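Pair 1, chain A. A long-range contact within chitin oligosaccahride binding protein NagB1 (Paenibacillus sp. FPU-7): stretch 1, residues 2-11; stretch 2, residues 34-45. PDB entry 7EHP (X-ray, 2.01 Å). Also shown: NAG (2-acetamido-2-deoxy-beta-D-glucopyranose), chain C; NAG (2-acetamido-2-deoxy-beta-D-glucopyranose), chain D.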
# COMPACT_ATOMS: atom_id res chain seq x y z
N THR A 2 21.76 -0.90 -18.88
CA THR A 2 21.61 -1.81 -20.01
C THR A 2 20.62 -2.94 -19.67
O THR A 2 19.89 -3.40 -20.55
CB THR A 2 22.95 -2.40 -20.44
OG1 THR A 2 23.87 -1.33 -20.67
CG2 THR A 2 22.80 -3.23 -21.72
N VAL A 3 20.60 -3.38 -18.42
CA VAL A 3 19.45 -4.11 -17.87
C VAL A 3 18.73 -3.16 -16.93
O VAL A 3 19.26 -2.79 -15.87
CB VAL A 3 19.87 -5.39 -17.14
CG1 VAL A 3 18.73 -5.88 -16.26
CG2 VAL A 3 20.25 -6.48 -18.15
N SER A 4 17.52 -2.74 -17.31
CA SER A 4 16.80 -1.70 -16.58
C SER A 4 16.07 -2.28 -15.38
O SER A 4 15.45 -3.35 -15.45
CB SER A 4 15.81 -1.00 -17.51
OG SER A 4 15.13 -1.95 -18.32
N LEU A 5 16.14 -1.56 -14.26
CA LEU A 5 15.51 -1.96 -13.01
C LEU A 5 14.68 -0.77 -12.55
O LEU A 5 15.22 0.17 -11.98
CB LEU A 5 16.53 -2.37 -11.95
CG LEU A 5 16.01 -3.27 -10.82
CD1 LEU A 5 17.15 -3.86 -9.97
CD2 LEU A 5 15.00 -2.59 -9.93
N ARG A 6 13.37 -0.83 -12.78
CA ARG A 6 12.47 0.26 -12.41
C ARG A 6 11.98 0.08 -10.98
O ARG A 6 11.42 -0.97 -10.63
CB ARG A 6 11.28 0.32 -13.38
CG ARG A 6 10.11 1.17 -12.88
CD ARG A 6 10.34 2.64 -13.12
NE ARG A 6 10.76 2.94 -14.50
CZ ARG A 6 9.97 2.90 -15.57
NH1 ARG A 6 8.68 2.58 -15.48
NH2 ARG A 6 10.48 3.19 -16.76
N HIS A 7 12.18 1.10 -10.15
CA HIS A 7 11.76 1.06 -8.76
C HIS A 7 11.12 2.39 -8.40
O HIS A 7 11.25 3.39 -9.13
CB HIS A 7 12.95 0.79 -7.84
CG HIS A 7 13.92 1.93 -7.82
ND1 HIS A 7 13.78 3.00 -6.98
CD2 HIS A 7 15.00 2.19 -8.60
CE1 HIS A 7 14.75 3.87 -7.21
NE2 HIS A 7 15.50 3.40 -8.19
N THR A 8 10.46 2.43 -7.25
CA THR A 8 9.79 3.65 -6.80
C THR A 8 10.42 4.23 -5.54
O THR A 8 9.79 5.08 -4.89
CB THR A 8 8.30 3.38 -6.56
OG1 THR A 8 8.15 2.42 -5.52
CG2 THR A 8 7.66 2.83 -7.83
N GLN A 9 11.63 3.80 -5.18
CA GLN A 9 12.24 4.24 -3.92
C GLN A 9 12.99 5.55 -4.15
O GLN A 9 14.21 5.61 -4.19
CB GLN A 9 13.15 3.15 -3.35
CG GLN A 9 12.49 1.78 -3.11
CD GLN A 9 11.12 1.90 -2.46
OE1 GLN A 9 10.96 2.54 -1.42
NE2 GLN A 9 10.12 1.27 -3.08
N VAL A 10 12.22 6.63 -4.30
CA VAL A 10 12.81 7.89 -4.77
C VAL A 10 12.94 8.94 -3.68
O VAL A 10 13.73 9.88 -3.85
CB VAL A 10 12.01 8.47 -5.96
CG1 VAL A 10 12.05 7.49 -7.13
CG2 VAL A 10 10.55 8.81 -5.53
N ARG A 11 12.23 8.81 -2.56
CA ARG A 11 12.30 9.79 -1.48
C ARG A 11 13.60 9.65 -0.70
O ARG A 11 14.09 8.53 -0.49
CB ARG A 11 11.10 9.59 -0.53
CG ARG A 11 9.86 10.32 -0.99
CD ARG A 11 8.69 10.14 -0.04
NE ARG A 11 8.95 10.55 1.34
CZ ARG A 11 8.18 10.18 2.36
NH1 ARG A 11 7.12 9.40 2.12
NH2 ARG A 11 8.44 10.57 3.61
N GLY A 34 30.22 -8.55 -17.45
CA GLY A 34 29.71 -7.63 -18.45
C GLY A 34 28.33 -7.05 -18.17
O GLY A 34 27.88 -6.18 -18.93
N LEU A 35 27.63 -7.50 -17.12
CA LEU A 35 26.32 -6.96 -16.79
C LEU A 35 26.44 -5.54 -16.26
O LEU A 35 27.29 -5.23 -15.42
CB LEU A 35 25.61 -7.83 -15.75
CG LEU A 35 24.26 -7.26 -15.26
CD1 LEU A 35 23.33 -7.13 -16.44
CD2 LEU A 35 23.61 -8.11 -14.18
N ARG A 36 25.55 -4.67 -16.72
CA ARG A 36 25.46 -3.30 -16.21
C ARG A 36 24.00 -3.04 -15.86
O ARG A 36 23.13 -3.06 -16.73
CB ARG A 36 26.02 -2.32 -17.25
CG ARG A 36 27.52 -2.65 -17.52
CD ARG A 36 28.23 -1.68 -18.45
NE ARG A 36 27.52 -1.51 -19.71
CZ ARG A 36 27.23 -0.32 -20.23
NH1 ARG A 36 27.60 0.79 -19.61
NH2 ARG A 36 26.56 -0.26 -21.38
N VAL A 37 23.72 -2.86 -14.56
CA VAL A 37 22.35 -2.66 -14.08
C VAL A 37 22.10 -1.17 -13.97
O VAL A 37 22.92 -0.43 -13.42
CB VAL A 37 22.10 -3.37 -12.74
CG1 VAL A 37 20.71 -2.98 -12.18
CG2 VAL A 37 22.22 -4.89 -12.92
N GLU A 38 20.96 -0.73 -14.49
CA GLU A 38 20.67 0.69 -14.64
C GLU A 38 19.37 0.92 -13.84
O GLU A 38 18.27 0.64 -14.31
CB GLU A 38 20.61 0.98 -16.18
CG GLU A 38 19.97 2.21 -16.81
CD GLU A 38 20.72 3.53 -16.58
OE1 GLU A 38 20.04 4.58 -16.61
OE2 GLU A 38 21.95 3.52 -16.37
N LEU A 39 19.53 1.35 -12.59
CA LEU A 39 18.39 1.66 -11.74
C LEU A 39 17.72 2.93 -12.23
O LEU A 39 18.39 3.91 -12.58
CB LEU A 39 18.86 1.85 -10.30
CG LEU A 39 19.25 0.63 -9.48
CD1 LEU A 39 19.80 1.10 -8.15
CD2 LEU A 39 18.04 -0.27 -9.25
N GLU A 40 16.38 2.93 -12.26
CA GLU A 40 15.60 4.10 -12.61
C GLU A 40 14.47 4.22 -11.59
O GLU A 40 13.60 3.36 -11.52
CB GLU A 40 15.04 4.03 -14.04
CG GLU A 40 14.12 5.23 -14.38
CD GLU A 40 13.39 5.10 -15.70
OE1 GLU A 40 13.25 6.12 -16.39
OE2 GLU A 40 12.93 3.98 -16.05
N GLY A 41 14.51 5.29 -10.79
CA GLY A 41 13.47 5.53 -9.81
C GLY A 41 12.40 6.46 -10.36
O GLY A 41 12.71 7.53 -10.89
N VAL A 42 11.15 6.04 -10.25
CA VAL A 42 10.01 6.82 -10.69
C VAL A 42 9.02 6.86 -9.54
O VAL A 42 8.74 5.82 -8.92
CB VAL A 42 9.37 6.22 -11.96
CG1 VAL A 42 8.10 6.96 -12.35
CG2 VAL A 42 10.38 6.22 -13.12
N GLU A 43 8.52 8.05 -9.22
CA GLU A 43 7.57 8.20 -8.12
C GLU A 43 6.43 7.20 -8.26
O GLU A 43 5.91 6.99 -9.36
CB GLU A 43 7.01 9.62 -8.08
CG GLU A 43 6.24 9.88 -6.79
CD GLU A 43 5.57 11.26 -6.78
OE1 GLU A 43 5.06 11.67 -7.83
OE2 GLU A 43 5.57 11.92 -5.73
N ASP A 44 6.05 6.61 -7.12
CA ASP A 44 5.07 5.52 -7.05
C ASP A 44 3.85 5.70 -7.95
O ASP A 44 3.59 4.87 -8.82
CB ASP A 44 4.64 5.31 -5.58
CG ASP A 44 4.11 6.59 -4.89
OD1 ASP A 44 3.83 7.62 -5.55
OD2 ASP A 44 3.99 6.55 -3.65
N LYS A 45 3.06 6.76 -7.72
CA LYS A 45 1.85 6.96 -8.50
C LYS A 45 2.15 7.23 -9.96
O LYS A 45 1.36 6.88 -10.84
CB LYS A 45 1.03 8.11 -7.91
CG LYS A 45 1.69 9.49 -8.04
CD LYS A 45 0.81 10.58 -7.43
CE LYS A 45 1.26 11.95 -7.92
NZ LYS A 45 0.39 13.07 -7.44
C1 NAG C . 5.92 1.15 -1.27
C2 NAG C . 5.04 -0.06 -0.98
C3 NAG C . 3.68 0.10 -1.67
C4 NAG C . 3.07 1.48 -1.43
C5 NAG C . 4.12 2.59 -1.59
C6 NAG C . 3.65 3.98 -1.24
C7 NAG C . 6.54 -1.98 -0.63
C8 NAG C . 7.06 -3.26 -1.21
N2 NAG C . 5.68 -1.30 -1.39
O1 NAG C . 7.16 0.98 -0.68
O3 NAG C . 2.82 -0.95 -1.23
O4 NAG C . 2.12 1.71 -2.46
O5 NAG C . 5.28 2.32 -0.80
O6 NAG C . 4.58 4.95 -1.73
O7 NAG C . 6.90 -1.58 0.48
C1 NAG D . 0.76 1.53 -2.07
C2 NAG D . -0.09 1.90 -3.29
C3 NAG D . -1.56 1.72 -2.97
C4 NAG D . -1.82 0.30 -2.49
C5 NAG D . -0.91 -0.03 -1.30
C6 NAG D . -1.03 -1.46 -0.83
C7 NAG D . 0.59 3.51 -5.01
C8 NAG D . 0.81 4.95 -5.34
N2 NAG D . 0.19 3.25 -3.76
O3 NAG D . -2.32 1.97 -4.14
O4 NAG D . -3.17 0.15 -2.07
O5 NAG D . 0.47 0.18 -1.66
O6 NAG D . -0.86 -2.39 -1.89
O7 NAG D . 0.75 2.62 -5.85
O HOH W 1 7.67 6.79 -4.78

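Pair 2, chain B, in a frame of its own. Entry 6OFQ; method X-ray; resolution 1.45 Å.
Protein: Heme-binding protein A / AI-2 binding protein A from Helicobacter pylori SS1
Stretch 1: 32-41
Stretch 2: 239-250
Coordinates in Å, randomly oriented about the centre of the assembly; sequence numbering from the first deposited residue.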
# COMPACT_ATOMS: atom_id res chain seq x y z
N VAL B 32 -21.09 16.43 -3.02
CA VAL B 32 -19.99 16.35 -2.09
C VAL B 32 -19.99 14.98 -1.43
O VAL B 32 -20.97 14.54 -0.83
CB VAL B 32 -20.02 17.46 -1.02
CG1 VAL B 32 -18.85 17.40 -0.05
CG2 VAL B 32 -20.30 18.83 -1.60
N LEU B 33 -18.83 14.32 -1.48
CA LEU B 33 -18.64 13.06 -0.79
C LEU B 33 -17.78 13.28 0.44
O LEU B 33 -16.72 13.90 0.35
CB LEU B 33 -17.93 12.05 -1.70
CG LEU B 33 -17.52 10.73 -1.05
CD1 LEU B 33 -18.71 9.86 -0.76
CD2 LEU B 33 -16.54 9.93 -1.90
N VAL B 34 -18.27 12.84 1.59
CA VAL B 34 -17.50 12.88 2.86
C VAL B 34 -17.03 11.46 3.17
O VAL B 34 -17.86 10.59 3.48
CB VAL B 34 -18.29 13.48 4.03
CG1 VAL B 34 -17.35 13.63 5.22
CG2 VAL B 34 -18.77 14.88 3.67
N PHE B 35 -15.73 11.23 3.04
CA PHE B 35 -15.09 9.93 3.26
C PHE B 35 -14.40 10.06 4.61
O PHE B 35 -13.76 11.08 4.87
CB PHE B 35 -14.06 9.75 2.16
CG PHE B 35 -13.19 8.53 2.23
CD1 PHE B 35 -12.00 8.52 2.91
CD2 PHE B 35 -13.49 7.39 1.53
CE1 PHE B 35 -11.19 7.40 2.92
CE2 PHE B 35 -12.68 6.26 1.51
CZ PHE B 35 -11.51 6.28 2.23
N ALA B 36 -14.47 9.02 5.42
CA ALA B 36 -13.76 9.04 6.69
C ALA B 36 -12.91 7.79 6.83
O ALA B 36 -13.23 6.69 6.41
CB ALA B 36 -14.76 9.13 7.85
N ARG B 37 -11.81 7.99 7.56
CA ARG B 37 -10.79 7.00 7.76
C ARG B 37 -10.06 7.26 9.05
O ARG B 37 -10.24 8.28 9.72
CB ARG B 37 -9.88 6.94 6.54
CG ARG B 37 -9.31 8.27 6.07
CD ARG B 37 -8.21 8.83 6.94
NE ARG B 37 -7.56 10.05 6.43
CZ ARG B 37 -6.70 10.13 5.42
NH1 ARG B 37 -6.40 9.03 4.78
NH2 ARG B 37 -6.26 11.28 4.99
N GLY B 38 -9.27 6.31 9.51
CA GLY B 38 -8.70 6.29 10.83
C GLY B 38 -7.46 7.07 11.10
O GLY B 38 -7.24 7.49 12.24
N ALA B 39 -6.60 7.31 10.11
CA ALA B 39 -5.31 8.01 10.27
C ALA B 39 -5.06 8.84 9.02
O ALA B 39 -5.30 8.41 7.89
CB ALA B 39 -4.21 7.02 10.49
N ASP B 40 -4.53 10.01 9.27
CA ASP B 40 -4.22 10.95 8.19
C ASP B 40 -3.07 10.45 7.30
O ASP B 40 -2.30 9.62 7.69
CB ASP B 40 -3.84 12.29 8.81
CG ASP B 40 -3.89 13.47 7.86
OD1 ASP B 40 -4.44 13.37 6.75
OD2 ASP B 40 -3.32 14.51 8.30
N GLY B 41 -3.05 11.01 6.10
CA GLY B 41 -1.85 10.87 5.27
C GLY B 41 -0.63 11.54 5.90
O GLY B 41 -0.75 12.39 6.80
N TYR B 239 -17.50 12.56 -11.34
CA TYR B 239 -18.87 12.94 -11.06
C TYR B 239 -19.04 13.94 -9.96
O TYR B 239 -19.87 14.87 -10.02
CB TYR B 239 -19.75 11.75 -10.76
CG TYR B 239 -19.86 10.67 -11.82
CD1 TYR B 239 -20.47 10.93 -13.05
CD2 TYR B 239 -19.46 9.37 -11.56
CE1 TYR B 239 -20.56 9.95 -14.02
CE2 TYR B 239 -19.61 8.39 -12.49
CZ TYR B 239 -20.19 8.66 -13.72
OH TYR B 239 -20.40 7.66 -14.67
N LEU B 240 -18.27 13.74 -8.89
CA LEU B 240 -18.38 14.57 -7.71
C LEU B 240 -17.73 15.92 -7.87
O LEU B 240 -16.67 16.06 -8.50
CB LEU B 240 -17.71 13.84 -6.53
CG LEU B 240 -18.45 12.59 -6.07
CD1 LEU B 240 -17.52 11.68 -5.29
CD2 LEU B 240 -19.69 12.92 -5.23
N ASP B 241 -18.26 16.96 -7.23
CA ASP B 241 -17.63 18.26 -7.22
C ASP B 241 -16.52 18.38 -6.18
O ASP B 241 -15.62 19.19 -6.33
CB ASP B 241 -18.68 19.36 -6.86
CG ASP B 241 -19.79 19.43 -7.88
OD1 ASP B 241 -19.47 19.41 -9.08
OD2 ASP B 241 -20.98 19.26 -7.48
N LYS B 242 -16.66 17.66 -5.09
CA LYS B 242 -15.80 17.83 -3.94
C LYS B 242 -15.72 16.51 -3.16
O LYS B 242 -16.71 15.81 -3.03
CB LYS B 242 -16.35 18.99 -3.08
CG LYS B 242 -15.66 19.27 -1.77
CD LYS B 242 -16.28 20.59 -1.27
CE LYS B 242 -16.13 20.81 0.20
NZ LYS B 242 -16.76 22.14 0.51
N VAL B 243 -14.56 16.23 -2.58
CA VAL B 243 -14.41 15.17 -1.63
C VAL B 243 -13.73 15.72 -0.38
O VAL B 243 -12.68 16.34 -0.46
CB VAL B 243 -13.58 13.98 -2.18
CG1 VAL B 243 -13.46 12.88 -1.13
CG2 VAL B 243 -14.16 13.47 -3.49
N VAL B 244 -14.36 15.48 0.76
CA VAL B 244 -13.78 15.79 2.06
C VAL B 244 -13.29 14.46 2.62
O VAL B 244 -14.10 13.56 2.88
CB VAL B 244 -14.76 16.51 2.98
CG1 VAL B 244 -14.07 16.93 4.24
CG2 VAL B 244 -15.37 17.72 2.33
N VAL B 245 -11.99 14.37 2.88
CA VAL B 245 -11.39 13.18 3.44
C VAL B 245 -11.11 13.50 4.91
O VAL B 245 -10.17 14.25 5.20
CB VAL B 245 -10.09 12.78 2.70
CG1 VAL B 245 -9.44 11.55 3.34
CG2 VAL B 245 -10.38 12.54 1.23
N ARG B 246 -11.96 12.95 5.79
CA ARG B 246 -11.84 13.20 7.21
C ARG B 246 -11.07 12.11 7.91
O ARG B 246 -11.16 10.91 7.61
CB ARG B 246 -13.24 13.27 7.82
CG ARG B 246 -14.03 14.50 7.37
CD ARG B 246 -15.29 14.85 8.16
NE ARG B 246 -14.95 15.00 9.57
CZ ARG B 246 -15.81 14.90 10.58
NH1 ARG B 246 -17.09 14.75 10.34
NH2 ARG B 246 -15.36 14.97 11.85
N THR B 247 -10.32 12.54 8.92
CA THR B 247 -9.69 11.65 9.89
C THR B 247 -10.48 11.60 11.18
O THR B 247 -10.59 12.63 11.83
CB THR B 247 -8.23 12.03 10.15
OG1 THR B 247 -7.45 11.99 8.92
CG2 THR B 247 -7.57 11.07 11.13
N ILE B 248 -11.06 10.45 11.50
CA ILE B 248 -11.83 10.22 12.74
C ILE B 248 -11.22 8.96 13.30
O ILE B 248 -11.49 7.84 12.86
CB ILE B 248 -13.32 9.97 12.42
CG1 ILE B 248 -13.90 11.19 11.73
CG2 ILE B 248 -14.11 9.64 13.70
CD1 ILE B 248 -15.34 11.09 11.32
N PRO B 249 -10.35 9.11 14.30
CA PRO B 249 -9.51 7.99 14.69
C PRO B 249 -10.20 6.83 15.36
O PRO B 249 -9.84 5.67 15.14
CB PRO B 249 -8.44 8.60 15.62
CG PRO B 249 -8.46 10.04 15.29
CD PRO B 249 -9.81 10.39 14.74
N ASN B 250 -11.26 7.15 16.09
CA ASN B 250 -12.00 6.09 16.77
C ASN B 250 -13.01 5.45 15.83
O ASN B 250 -13.88 6.12 15.27
CB ASN B 250 -12.69 6.64 18.04
CG ASN B 250 -13.40 5.53 18.78
OD1 ASN B 250 -14.41 4.99 18.37
ND2 ASN B 250 -12.84 5.14 19.92
O HOH W 2 -7.85 13.41 6.54

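Both pairs set two parallel strands side by side: 3-7 against 37-41 in pair 1, and 32-37 against 242-247 in pair 2. Fourteen central residues superpose with an RMSD of 0.6 Å, and the strand directions differ by 26° and 23°. The first rule is the ladder. In parallel pairing, alternate residues of the first strand give both N and O to the second. In pair 1, Val A3, Leu A5 and His A7 do this; in pair 2 their matches Leu B33, Phe B35 and Arg B37 do. The central rung compares directly: Leu A5 N donates to Glu A38 O at 3.1 Å, and Phe B35 N to Val B244 O at 2.8 Å. None of this depends on side-chain identity.

The more deeply buried face carries Val A3, Leu A5 and His A7 opposite Val A37, Leu A39 and Gly A41; in pair 2 it carries Leu B33, Phe B35 and Arg B37 opposite Val B243, Val B245 and Thr B247. At Val A3 = Leu B33, both residues pack on a leucine ahead of the second strand, Val A3 CG2 to Leu A35 CD1 at 3.6 Å and Leu B33 CB to Leu B240 CD1 at 3.6 Å; Leu B33 CD2 also meets Val B243 CG1 at 4.3 Å. At the middle, size is traded across the strands. Leu A5 CB packs on Leu A39 CD2 at 3.7 Å, while the larger Phe B35 faces the smaller Val B245, CD1 to CG1 at 4.0 Å.

The last position is the most instructive. The His A7 ring, at chi1 p, lies over Gly A41, whose CA sits 3.5 Å from the ring centroid in a CH-pi contact. A CB on Gly A41 would clash with His A7 CE1 and Val A10 CG1, so this packing needs the bare backbone. In pair 2, Arg B37, also p, matches the histidine, and Thr B247 matches the glycine. The guanidinium is covered on one face by Val B245 CG1, 3.6 Å from Arg B37 NH2. A water accepts from Arg B37 NH2 at 3.1 Å and bonds Thr B247 OG1 at 2.8 Å, and a salt bridge joins Arg B37 NH2 to Asp B40 OD1 at 3.3 Å.

On the other face, pair 1 adds charge. Arg A6 bridges Glu A40, NH2 to OE2 at 2.7 Å. The matching Ala B36 offers no charged group, so no salt bridge joins the strands here, and Arg B246 CD packs 3.8 Å from Val B34 CG1. Both residues also touch the matched position Val A42 = Ile B248: Arg A6 CD lies 3.6 Å from Val A42 CG2, and Ala B36 CB 4.0 Å from Ile B248 CD1.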